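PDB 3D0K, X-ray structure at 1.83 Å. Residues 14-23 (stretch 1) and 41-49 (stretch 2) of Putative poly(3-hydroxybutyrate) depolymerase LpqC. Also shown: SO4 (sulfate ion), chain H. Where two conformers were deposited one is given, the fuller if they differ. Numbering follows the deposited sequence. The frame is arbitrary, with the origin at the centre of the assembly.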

# COMPACT_ATOMS: atom_id res chain seq x y z
N ARG A 14 -12.25 -19.32 -8.66
CA ARG A 14 -12.20 -19.35 -7.17
C ARG A 14 -12.73 -18.09 -6.53
O ARG A 14 -13.57 -18.15 -5.62
CB ARG A 14 -10.79 -19.67 -6.66
CG ARG A 14 -10.55 -21.17 -6.74
CD ARG A 14 -9.21 -21.61 -6.13
NE ARG A 14 -8.16 -21.44 -7.13
CZ ARG A 14 -7.83 -22.34 -8.05
NH1 ARG A 14 -8.45 -23.52 -8.12
NH2 ARG A 14 -6.87 -22.05 -8.92
N ILE A 15 -12.30 -16.95 -7.07
CA ILE A 15 -12.70 -15.65 -6.53
C ILE A 15 -14.20 -15.46 -6.74
O ILE A 15 -14.86 -14.89 -5.89
CB ILE A 15 -11.87 -14.47 -7.15
CG1 ILE A 15 -10.44 -14.48 -6.61
CG2 ILE A 15 -12.56 -13.09 -6.83
CD1 ILE A 15 -9.51 -13.51 -7.29
N ALA A 16 -14.72 -15.91 -7.88
CA ALA A 16 -16.15 -15.81 -8.16
C ALA A 16 -16.99 -16.56 -7.12
O ALA A 16 -18.05 -16.10 -6.69
CB ALA A 16 -16.45 -16.31 -9.60
N LEU A 17 -16.47 -17.70 -6.67
CA LEU A 17 -17.18 -18.56 -5.70
C LEU A 17 -17.05 -18.05 -4.25
O LEU A 17 -17.90 -18.34 -3.41
CB LEU A 17 -16.61 -19.97 -5.77
CG LEU A 17 -16.91 -20.76 -7.05
CD1 LEU A 17 -16.10 -22.07 -7.11
CD2 LEU A 17 -18.39 -21.03 -7.12
N GLU A 18 -15.96 -17.35 -3.96
CA GLU A 18 -15.65 -16.96 -2.58
C GLU A 18 -16.06 -15.54 -2.25
O GLU A 18 -16.29 -15.21 -1.08
CB GLU A 18 -14.14 -17.07 -2.31
CG GLU A 18 -13.57 -18.53 -2.32
CD GLU A 18 -13.58 -19.20 -0.94
OE1 GLU A 18 -14.56 -18.97 -0.17
OE2 GLU A 18 -12.61 -19.95 -0.62
N LEU A 19 -16.14 -14.68 -3.27
CA LEU A 19 -16.35 -13.26 -3.03
C LEU A 19 -17.75 -12.83 -3.53
O LEU A 19 -18.07 -11.63 -3.55
CB LEU A 19 -15.22 -12.49 -3.71
CG LEU A 19 -14.69 -11.20 -3.12
CD1 LEU A 19 -14.54 -11.34 -1.60
CD2 LEU A 19 -13.37 -10.80 -3.78
N GLY A 20 -18.56 -13.81 -3.92
CA GLY A 20 -19.89 -13.55 -4.46
C GLY A 20 -20.87 -13.09 -3.40
O GLY A 20 -21.82 -12.35 -3.71
N HIS A 21 -20.66 -13.53 -2.17
CA HIS A 21 -21.59 -13.24 -1.07
C HIS A 21 -21.00 -12.29 -0.04
O HIS A 21 -19.78 -12.16 0.07
CB HIS A 21 -22.08 -14.51 -0.37
CG HIS A 21 -21.00 -15.46 0.05
ND1 HIS A 21 -21.20 -16.82 0.14
CD2 HIS A 21 -19.70 -15.25 0.39
CE1 HIS A 21 -20.08 -17.41 0.53
NE2 HIS A 21 -19.15 -16.47 0.68
N ALA A 22 -21.88 -11.63 0.70
CA ALA A 22 -21.45 -10.69 1.75
C ALA A 22 -20.78 -11.38 2.92
O ALA A 22 -21.03 -12.55 3.18
CB ALA A 22 -22.63 -9.81 2.24
N GLY A 23 -19.87 -10.64 3.56
CA GLY A 23 -19.25 -11.03 4.84
C GLY A 23 -17.73 -11.06 4.76
O GLY A 23 -17.15 -10.58 3.77
N THR A 41 -2.85 -15.01 1.15
CA THR A 41 -4.26 -15.03 1.51
C THR A 41 -4.88 -13.68 1.19
O THR A 41 -4.27 -12.65 1.43
CB THR A 41 -4.45 -15.34 3.02
OG1 THR A 41 -3.75 -16.56 3.33
CG2 THR A 41 -5.96 -15.50 3.36
N LEU A 42 -6.08 -13.70 0.65
CA LEU A 42 -6.87 -12.48 0.52
C LEU A 42 -7.84 -12.48 1.68
O LEU A 42 -8.76 -13.32 1.74
CB LEU A 42 -7.62 -12.40 -0.81
CG LEU A 42 -6.87 -12.76 -2.10
CD1 LEU A 42 -7.76 -12.58 -3.34
CD2 LEU A 42 -5.67 -11.78 -2.14
N ASN A 43 -7.60 -11.61 2.65
CA ASN A 43 -8.57 -11.41 3.72
C ASN A 43 -9.50 -10.32 3.22
O ASN A 43 -9.09 -9.19 2.98
CB ASN A 43 -7.89 -11.01 5.04
CG ASN A 43 -7.23 -12.20 5.69
OD1 ASN A 43 -7.94 -13.13 6.11
ND2 ASN A 43 -5.87 -12.23 5.71
N THR A 44 -10.74 -10.71 2.98
CA THR A 44 -11.67 -9.85 2.26
C THR A 44 -12.87 -9.45 3.11
O THR A 44 -13.22 -10.14 4.10
CB THR A 44 -12.17 -10.56 0.98
OG1 THR A 44 -12.92 -11.75 1.34
CG2 THR A 44 -11.00 -10.90 0.10
N TYR A 45 -13.51 -8.36 2.71
CA TYR A 45 -14.84 -8.05 3.25
C TYR A 45 -15.72 -7.54 2.14
O TYR A 45 -15.35 -6.59 1.41
CB TYR A 45 -14.79 -7.03 4.38
CG TYR A 45 -16.14 -6.72 4.92
CD1 TYR A 45 -16.81 -7.65 5.73
CD2 TYR A 45 -16.75 -5.48 4.67
CE1 TYR A 45 -18.11 -7.36 6.25
CE2 TYR A 45 -18.04 -5.18 5.18
CZ TYR A 45 -18.71 -6.11 5.94
OH TYR A 45 -19.96 -5.79 6.44
N ARG A 46 -16.90 -8.13 2.03
CA ARG A 46 -17.89 -7.63 1.11
C ARG A 46 -19.14 -7.22 1.88
O ARG A 46 -19.73 -8.04 2.58
CB ARG A 46 -18.25 -8.72 0.07
CG ARG A 46 -19.36 -8.26 -0.84
CD ARG A 46 -19.61 -9.30 -1.91
NE ARG A 46 -20.73 -8.85 -2.71
CZ ARG A 46 -20.82 -9.04 -4.02
NH1 ARG A 46 -21.85 -8.55 -4.67
NH2 ARG A 46 -19.85 -9.72 -4.66
N PRO A 47 -19.53 -5.94 1.79
CA PRO A 47 -20.75 -5.48 2.53
C PRO A 47 -22.02 -5.95 1.84
O PRO A 47 -22.02 -6.19 0.63
CB PRO A 47 -20.70 -3.95 2.43
CG PRO A 47 -19.86 -3.67 1.25
CD PRO A 47 -18.87 -4.85 1.05
N TYR A 48 -23.12 -6.00 2.58
CA TYR A 48 -24.41 -6.14 1.90
C TYR A 48 -24.60 -4.92 1.01
O TYR A 48 -24.21 -3.82 1.36
CB TYR A 48 -25.55 -6.24 2.89
CG TYR A 48 -25.48 -7.52 3.66
CD1 TYR A 48 -25.81 -8.73 3.05
CD2 TYR A 48 -25.14 -7.53 5.00
CE1 TYR A 48 -25.78 -9.94 3.74
CE2 TYR A 48 -25.11 -8.75 5.72
CZ TYR A 48 -25.43 -9.93 5.07
OH TYR A 48 -25.39 -11.11 5.75
N GLY A 49 -25.11 -5.16 -0.19
CA GLY A 49 -25.40 -4.07 -1.07
C GLY A 49 -24.24 -3.71 -1.97
O GLY A 49 -24.36 -2.76 -2.74
S SO4 H . -25.44 -11.26 -0.33
O1 SO4 H . -26.61 -10.42 -0.01
O2 SO4 H . -24.35 -10.35 -0.70
O3 SO4 H . -25.03 -12.21 0.73
O4 SO4 H . -25.78 -12.10 -1.48
O HOH W 1 -15.51 -11.36 1.58

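Stretch 1 approaches the strand of stretch 2 gradually: its helix lies at a distance, and the chain closes in only after the helix ends. The CA of Ile15 is still 9.7 Å from the CA of Leu42, the nearest in the strand, and the gap is spanned by side chains alone. The CA-to-CB bond of Ile15 points sideways, but the end of its side chain reaches Leu42, with CD1 of Ile15 4.4 Å from CD1 of Leu42, a loose apolar contact between two buried residues.

Leu19 is the first residue to leave helical backbone angles, although its N still donates to the O of Ile15 (2.9 Å). Its side chain, with chi1 at -147°, lies between rotamer wells and brings CD1 to 3.4 Å from OG1 of Thr44. Its carbonyl, meanwhile, accepts a hydrogen bond from the side chain of Arg46: NH2 of Arg46 lies 2.8 Å from O of Leu19, which sits at the edge of the guanidinium, near its plane, where an N-H can be directed at it. O of Gly20 is 3.4 Å from NH2 of Arg46 but lies over a face of the guanidinium, and the poor angle rules out a hydrogen bond.

The Arg46 side chain can reach this turn because it is extended, with chi1, chi2 and chi3 all t. The CA-to-CB bond of His21 points away from the strand, yet its backbone follows the arginine, with O of His21 3.5 Å from CD of Arg46.

Ala22 packs its methyl group over the face of the Tyr48 ring, CB lying 3.7 Å from the ring centroid in a CH-pi contact. Its CA approaches O of Arg46 at 3.3 Å, while its N donates to a sulfate ion, probably from the crystallisation liquor: the bond to O3 of the sulfate is 3.2 Å long and nearly straight, and that to O2, at 3.1 Å, is weak.

At Gly23 the two backbones pair directly. N of Gly23 donates to O of Arg46 (2.8 Å) and N of Arg46 donates to O of Gly23 (3.0 Å), completing an antiparallel hydrogen-bonded pair. The phi/psi of Gly23, 124/-170, would jam a CB against the preceding carbonyl O, which by itself calls for glycine. O of Gly23 also accepts a hydrogen bond from a water (2.8 Å from the water O), which in turn is hydrogen-bonded to OG1 of Thr44 (2.6 Å from the same water O).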